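PDB 7A03: M32 carboxypeptidase from Chitinophagaceae bacterium, which probably removes residues one at a time from the C-terminal end of peptides, as a metal-dependent carboxypeptidase of the M32 family. Local coordinates for residues A137-V140 and E141-K145; I364-E367 and I368-L372. All coordinates share one frame; numbering follows the deposited sequence.

Interaction 1. Residues A137-V140 and E141-K145; sequences ARMV and ELKRK
Arg138 reaches forward one helical turn and lays its guanidinium across Leu142, whose CD1 sits over one face of the group, towards its rim. The closest approach is from Arg138 NE to Leu142 CD1, at 3.6 Å. The arginine leaves the backbone with CG anti to N (chi1 175°) and then bends at chi2, a course that brings its end over the leucine; the two side chains cross at a slant. Leu142 N donates to Arg138 O at 3.0 Å. Leu142 is buried, resting on Glu108 and Ala112 of helix 103-126, and Met139 of the same turn packs on Thr113 there.

Both halves belong to helix 129-150, and the contact is ordinary i to i+4 packing along an alpha-helix, with Lys143 N bonded to Met139 O at 2.9 Å and Arg144 N to Val140 O at 3.0 Å. Beside the methionine runs the lysine: Met139 SD and Lys143 CE lie 4.2 Å apart, and both residues, with Val140, touch Phe416. The buried lysine carries its ammonium off to Gly414 O and Glu146.

Toward solvent the stems stay close to the backbone but the charged ends are loosely held. Glu141 is extended beyond CG and slants back past Ala137 O, its CG 3.1 Å from that oxygen. Its carboxylate lies at the edge of the Arg138 guanidinium; Arg138 NH1 and Glu141 OE1 remain 4.4 Å apart, beyond a salt bridge, so any attraction is probably weak. Arg144 is likewise exposed, but its CG rests 3.1 Å from Val140 O before the chain bends outward at chi3.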
ATOM      1  N   ALA A 137      18.854  -6.332 -15.836  1.00 26.29           N
ATOM      2  CA  ALA A 137      19.073  -5.634 -17.099  1.00 24.82           C
ATOM      3  C   ALA A 137      18.045  -6.057 -18.145  1.00 24.75           C
ATOM      4  O   ALA A 137      17.487  -5.211 -18.861  1.00 26.47           O
ATOM      5  CB  ALA A 137      20.486  -5.923 -17.604  1.00 26.65           C
ATOM      6  N   ARG A 138      17.786  -7.365 -18.239  1.00 26.57           N
ATOM      7  CA  ARG A 138      16.748  -7.872 -19.138  1.00 29.51           C
ATOM      8  C   ARG A 138      15.376  -7.291 -18.786  1.00 26.95           C
ATOM      9  O   ARG A 138      14.639  -6.814 -19.666  1.00 29.25           O
ATOM     10  CB  ARG A 138      16.740  -9.402 -19.078  1.00 31.87           C
ATOM     11  CG  ARG A 138      15.633 -10.091 -19.863  1.00 31.89           C
ATOM     12  CD  ARG A 138      15.619  -9.683 -21.321  1.00 34.71           C
ATOM     13  NE  ARG A 138      14.764 -10.576 -22.101  1.00 37.64           N
ATOM     14  CZ  ARG A 138      14.449 -10.389 -23.379  1.00 37.29           C
ATOM     15  NH1 ARG A 138      14.912  -9.334 -24.033  1.00 37.89           N
ATOM     16  NH2 ARG A 138      13.662 -11.258 -24.000  1.00 35.50           N
ATOM     17  N   MET A 139      15.028  -7.315 -17.494  1.00 26.21           N
ATOM     18  CA  MET A 139      13.760  -6.753 -17.032  1.00 24.71           C
ATOM     19  C   MET A 139      13.618  -5.292 -17.441  1.00 20.88           C
ATOM     20  O   MET A 139      12.573  -4.876 -17.954  1.00 24.37           O
ATOM     21  CB  MET A 139      13.658  -6.882 -15.512  1.00 23.41           C
ATOM     22  CG  MET A 139      12.361  -6.317 -14.924  1.00 25.17           C
ATOM     23  SD  MET A 139      10.896  -7.198 -15.516  1.00 25.97           S
ATOM     24  CE  MET A 139      11.051  -8.723 -14.608  1.00 24.02           C
ATOM     25  N   VAL A 140      14.668  -4.495 -17.223  1.00 20.81           N
ATOM     26  CA  VAL A 140      14.605  -3.071 -17.529  1.00 20.82           C
ATOM     27  C   VAL A 140      14.422  -2.843 -19.027  1.00 23.80           C
ATOM     28  O   VAL A 140      13.648  -1.971 -19.446  1.00 22.71           O
ATOM     29  CB  VAL A 140      15.848  -2.345 -16.971  1.00 19.78           C
ATOM     30  CG1 VAL A 140      15.954  -0.922 -17.526  1.00 24.05           C
ATOM     31  CG2 VAL A 140      15.793  -2.317 -15.455  1.00 22.95           C
ATOM     32  N   GLU A 141      15.153  -3.602 -19.858  1.00 25.81           N
ATOM     33  CA  GLU A 141      14.972  -3.494 -21.305  1.00 27.28           C
ATOM     34  C   GLU A 141      13.519  -3.751 -21.696  1.00 24.15           C
ATOM     35  O   GLU A 141      12.918  -2.991 -22.477  1.00 23.44           O
ATOM     36  CB  GLU A 141      15.883  -4.492 -22.025  1.00 36.68           C
ATOM     37  CG  GLU A 141      17.370  -4.296 -21.801  1.00 41.59           C
ATOM     38  CD  GLU A 141      18.218  -5.123 -22.756  1.00 48.24           C
ATOM     39  OE1 GLU A 141      17.652  -5.985 -23.467  1.00 49.95           O
ATOM     40  OE2 GLU A 141      19.451  -4.915 -22.788  1.00 51.29           O
ATOM     41  N   LEU A 142      12.935  -4.820 -21.149  1.00 22.06           N
ATOM     42  CA  LEU A 142      11.556  -5.143 -21.497  1.00 25.04           C
ATOM     43  C   LEU A 142      10.592  -4.072 -20.993  1.00 26.99           C
ATOM     44  O   LEU A 142       9.601  -3.749 -21.662  1.00 23.41           O
ATOM     45  CB  LEU A 142      11.190  -6.539 -20.992  1.00 25.24           C
ATOM     46  CG  LEU A 142      11.862  -7.676 -21.778  1.00 24.58           C
ATOM     47  CD1 LEU A 142      11.602  -9.037 -21.147  1.00 26.99           C
ATOM     48  CD2 LEU A 142      11.382  -7.651 -23.218  1.00 28.57           C
ATOM     49  N   LYS A 143      10.896  -3.472 -19.843  1.00 23.71           N
ATOM     50  CA  LYS A 143      10.013  -2.443 -19.300  1.00 26.10           C
ATOM     51  C   LYS A 143      10.034  -1.193 -20.168  1.00 22.24           C
ATOM     52  O   LYS A 143       9.007  -0.526 -20.339  1.00 19.86           O
ATOM     53  CB  LYS A 143      10.421  -2.120 -17.863  1.00 19.93           C
ATOM     54  CG  LYS A 143       9.991  -3.166 -16.867  1.00 21.67           C
ATOM     55  CD  LYS A 143       8.499  -3.037 -16.572  1.00 22.72           C
ATOM     56  CE  LYS A 143       7.865  -4.371 -16.270  1.00 23.41           C
ATOM     57  NZ  LYS A 143       6.475  -4.118 -15.808  1.00 19.98           N
ATOM     58  N   ARG A 144      11.197  -0.859 -20.735  1.00 22.79           N
ATOM     59  CA  ARG A 144      11.242   0.270 -21.660  1.00 22.89           C
ATOM     60  C   ARG A 144      10.430  -0.016 -22.924  1.00 19.99           C
ATOM     61  O   ARG A 144       9.643   0.838 -23.381  1.00 21.14           O
ATOM     62  CB  ARG A 144      12.693   0.648 -21.971  1.00 23.01           C
ATOM     63  CG  ARG A 144      13.525   0.830 -20.690  1.00 26.18           C
ATOM     64  CD  ARG A 144      14.949   1.240 -20.990  1.00 25.28           C
ATOM     65  NE  ARG A 144      14.983   2.450 -21.795  1.00 23.58           N
ATOM     66  CZ  ARG A 144      16.065   2.897 -22.419  1.00 27.99           C
ATOM     67  NH1 ARG A 144      17.207   2.233 -22.322  1.00 35.15           N
ATOM     68  NH2 ARG A 144      15.999   4.010 -23.132  1.00 29.67           N
ATOM     69  N   LYS A 145      10.570  -1.236 -23.472  1.00 21.06           N
ATOM     70  CA  LYS A 145       9.683  -1.639 -24.569  1.00 22.58           C
ATOM     71  C   LYS A 145       8.213  -1.471 -24.177  1.00 23.98           C
ATOM     72  O   LYS A 145       7.394  -0.961 -24.960  1.00 22.72           O
ATOM     73  CB  LYS A 145       9.964  -3.090 -24.985  1.00 23.06           C
ATOM     74  CG  LYS A 145      11.069  -3.252 -26.008  1.00 37.79           C
ATOM     75  CD  LYS A 145      10.580  -2.898 -27.413  1.00 45.34           C
ATOM     76  CE  LYS A 145      11.695  -3.032 -28.451  1.00 47.26           C
ATOM     77  NZ  LYS A 145      12.377  -4.355 -28.401  1.00 49.29           N
TER

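Interaction 2. Residues I364-E367 and I368-L372; sequences IRYE and IEKGL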
ATOM      1  N   ILE A 364      14.362   7.508  -3.183  1.00 16.23           N
ATOM      2  CA  ILE A 364      15.533   6.933  -3.829  1.00 15.76           C
ATOM      3  C   ILE A 364      15.089   5.944  -4.892  1.00 16.69           C
ATOM      4  O   ILE A 364      15.543   6.005  -6.045  1.00 18.40           O
ATOM      5  CB  ILE A 364      16.469   6.308  -2.781  1.00 15.33           C
ATOM      6  CG1 ILE A 364      17.143   7.423  -1.978  1.00 17.18           C
ATOM      7  CG2 ILE A 364      17.493   5.417  -3.470  1.00 17.62           C
ATOM      8  CD1 ILE A 364      17.702   6.963  -0.659  1.00 17.86           C
ATOM      9  N   ARG A 365      14.101   5.104  -4.556  1.00 16.69           N
ATOM     10  CA  ARG A 365      13.611   4.140  -5.534  1.00 15.92           C
ATOM     11  C   ARG A 365      12.992   4.868  -6.717  1.00 16.35           C
ATOM     12  O   ARG A 365      13.238   4.513  -7.886  1.00 18.30           O
ATOM     13  CB  ARG A 365      12.626   3.172  -4.867  1.00 15.82           C
ATOM     14  CG  ARG A 365      13.322   2.176  -3.922  1.00 16.69           C
ATOM     15  CD  ARG A 365      12.380   1.692  -2.817  1.00 14.72           C
ATOM     16  NE  ARG A 365      12.982   0.706  -1.917  1.00 15.80           N
ATOM     17  CZ  ARG A 365      13.936   0.977  -1.019  1.00 15.94           C
ATOM     18  NH1 ARG A 365      14.418   2.204  -0.897  1.00 15.06           N
ATOM     19  NH2 ARG A 365      14.411   0.022  -0.226  1.00 17.46           N
ATOM     20  N   TYR A 366      12.274   5.962  -6.437  1.00 16.78           N
ATOM     21  CA  TYR A 366      11.664   6.705  -7.526  1.00 16.79           C
ATOM     22  C   TYR A 366      12.740   7.231  -8.467  1.00 19.54           C
ATOM     23  O   TYR A 366      12.688   6.999  -9.688  1.00 17.69           O
ATOM     24  CB  TYR A 366      10.768   7.811  -6.959  1.00 15.55           C
ATOM     25  CG  TYR A 366      10.338   8.845  -7.950  1.00 14.88           C
ATOM     26  CD1 TYR A 366       9.333   8.588  -8.873  1.00 15.13           C
ATOM     27  CD2 TYR A 366      10.935  10.099  -7.957  1.00 15.22           C
ATOM     28  CE1 TYR A 366       8.960   9.541  -9.785  1.00 14.98           C
ATOM     29  CE2 TYR A 366      10.551  11.073  -8.873  1.00 16.56           C
ATOM     30  CZ  TYR A 366       9.555  10.774  -9.782  1.00 16.98           C
ATOM     31  OH  TYR A 366       9.144  11.707 -10.700  1.00 17.44           O
ATOM     32  N   GLU A 367      13.790   7.846  -7.907  1.00 18.93           N
ATOM     33  CA  GLU A 367      14.771   8.452  -8.798  1.00 17.69           C
ATOM     34  C   GLU A 367      15.465   7.374  -9.604  1.00 19.39           C
ATOM     35  O   GLU A 367      15.633   7.508 -10.828  1.00 23.30           O
ATOM     36  CB  GLU A 367      15.780   9.320  -8.040  1.00 18.29           C
ATOM     37  CG  GLU A 367      15.160  10.419  -7.174  1.00 22.96           C
ATOM     38  CD  GLU A 367      14.456  11.521  -7.961  1.00 25.12           C
ATOM     39  OE1 GLU A 367      14.695  11.659  -9.181  1.00 25.37           O
ATOM     40  OE2 GLU A 367      13.660  12.263  -7.341  1.00 30.78           O
ATOM     41  N   ILE A 368      15.758   6.244  -8.957  1.00 16.24           N
ATOM     42  CA  ILE A 368      16.460   5.180  -9.653  1.00 17.86           C
ATOM     43  C   ILE A 368      15.576   4.620 -10.749  1.00 22.87           C
ATOM     44  O   ILE A 368      16.011   4.474 -11.901  1.00 22.93           O
ATOM     45  CB  ILE A 368      16.928   4.109  -8.655  1.00 22.37           C
ATOM     46  CG1 ILE A 368      18.163   4.606  -7.908  1.00 20.98           C
ATOM     47  CG2 ILE A 368      17.191   2.780  -9.366  1.00 24.39           C
ATOM     48  CD1 ILE A 368      18.547   3.747  -6.747  1.00 23.74           C
ATOM     49  N   GLU A 369      14.296   4.376 -10.435  1.00 17.34           N
ATOM     50  CA  GLU A 369      13.438   3.814 -11.465  1.00 19.03           C
ATOM     51  C   GLU A 369      13.322   4.781 -12.619  1.00 21.01           C
ATOM     52  O   GLU A 369      13.409   4.379 -13.792  1.00 20.63           O
ATOM     53  CB  GLU A 369      12.063   3.454 -10.915  1.00 16.79           C
ATOM     54  CG  GLU A 369      12.069   2.177 -10.123  1.00 16.44           C
ATOM     55  CD  GLU A 369      10.708   1.791  -9.633  1.00 19.02           C
ATOM     56  OE1 GLU A 369       9.719   2.411 -10.075  1.00 19.91           O
ATOM     57  OE2 GLU A 369      10.634   0.866  -8.804  1.00 18.88           O
ATOM     58  N   LYS A 370      13.229   6.074 -12.301  1.00 19.41           N
ATOM     59  CA  LYS A 370      13.033   7.059 -13.349  1.00 23.41           C
ATOM     60  C   LYS A 370      14.236   7.078 -14.271  1.00 24.28           C
ATOM     61  O   LYS A 370      14.083   7.215 -15.491  1.00 23.17           O
ATOM     62  CB  LYS A 370      12.786   8.432 -12.717  1.00 19.75           C
ATOM     63  CG  LYS A 370      12.527   9.548 -13.718  1.00 24.13           C
ATOM     64  CD  LYS A 370      12.226  10.872 -13.014  1.00 28.14           C
ATOM     65  CE  LYS A 370      13.230  11.154 -11.911  1.00 29.92           C
ATOM     66  NZ  LYS A 370      13.184  12.572 -11.461  1.00 34.11           N
ATOM     67  N   GLY A 371      15.432   6.859 -13.709  1.00 19.90           N
ATOM     68  CA  GLY A 371      16.629   6.823 -14.524  1.00 25.22           C
ATOM     69  C   GLY A 371      16.791   5.517 -15.265  1.00 25.25           C
ATOM     70  O   GLY A 371      17.307   5.503 -16.388  1.00 27.70           O
ATOM     71  N   LEU A 372      16.350   4.411 -14.664  1.00 21.32           N
ATOM     72  CA  LEU A 372      16.457   3.130 -15.355  1.00 24.79           C
ATOM     73  C   LEU A 372      15.567   3.116 -16.584  1.00 27.73           C
ATOM     74  O   LEU A 372      15.953   2.596 -17.641  1.00 23.21           O
ATOM     75  CB  LEU A 372      16.085   1.985 -14.415  1.00 23.46           C
ATOM     76  CG  LEU A 372      17.080   1.654 -13.296  1.00 26.28           C
ATOM     77  CD1 LEU A 372      16.486   0.610 -12.364  1.00 23.11           C
ATOM     78  CD2 LEU A 372      18.417   1.171 -13.852  1.00 31.09           C
TER
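Lys370 starts with CG anti to its own N (chi1 -178°) and turns at chi3, while Glu367 has CG beside its N, opposite the carbonyl carbon, and folds at chi2 (-67°); these bends bring ammonium and carboxylate together, the two chains lying side by side. Lys370 NZ donates to Glu367 OE1 at 2.9 Å, meeting the oxygen on its syn side and 22° out of the carboxylate plane. The ammonium has a second anionic partner in Asp174 of helix 170-192, an aspartate that also bonds the hydroxyl of Tyr366. The Tyr366 ring lies across the lysine stem, with Tyr366 OH 3.9 Å from Lys370 CD, and stacks on Phe177. Round the helix, Ile364 and Ile368 point the same way, Ile364 CG2 meeting Ile368 CD1 at 3.8 Å. Arg365 and Glu369, both buried, bind neighbouring parts of the fold, the arginine Asp408 and Tyr390, the glutamate Tyr157, Trp411 and the amide of Gly417. Glu369 N bonds Arg365 O and Lys370 N bonds Tyr366 O, each at 2.8 Å. Glu367 and Lys370 form an i to i+3 salt bridge on a largely buried part of helix 358-374, in the mainly helical fold of this M32 metallopeptidase.

Overall arrangement
Interaction 1 lies on helix 129-150 and interaction 2 on helix 358-374, with their centres about 14 Å apart and on the same side of the chain's centre. The helices touch where Val140 CG1 packs against Leu372 O at 3.5 Å and Arg144 CD lies close to the same oxygen. Interaction 1 is partly buried: its apolar side faces helix 103-126 and Phe416, whereas Glu141 and Arg144 are exposed. Arg138 and Glu141 stay beyond salt-bridge distance, while the buried Lys143 finds its partners outside the contact. Interaction 2 is buried, its charged groups tied into a close salt bridge and to polar partners on other parts of the fold. Each has its own i to i+4 backbone hydrogen bonds.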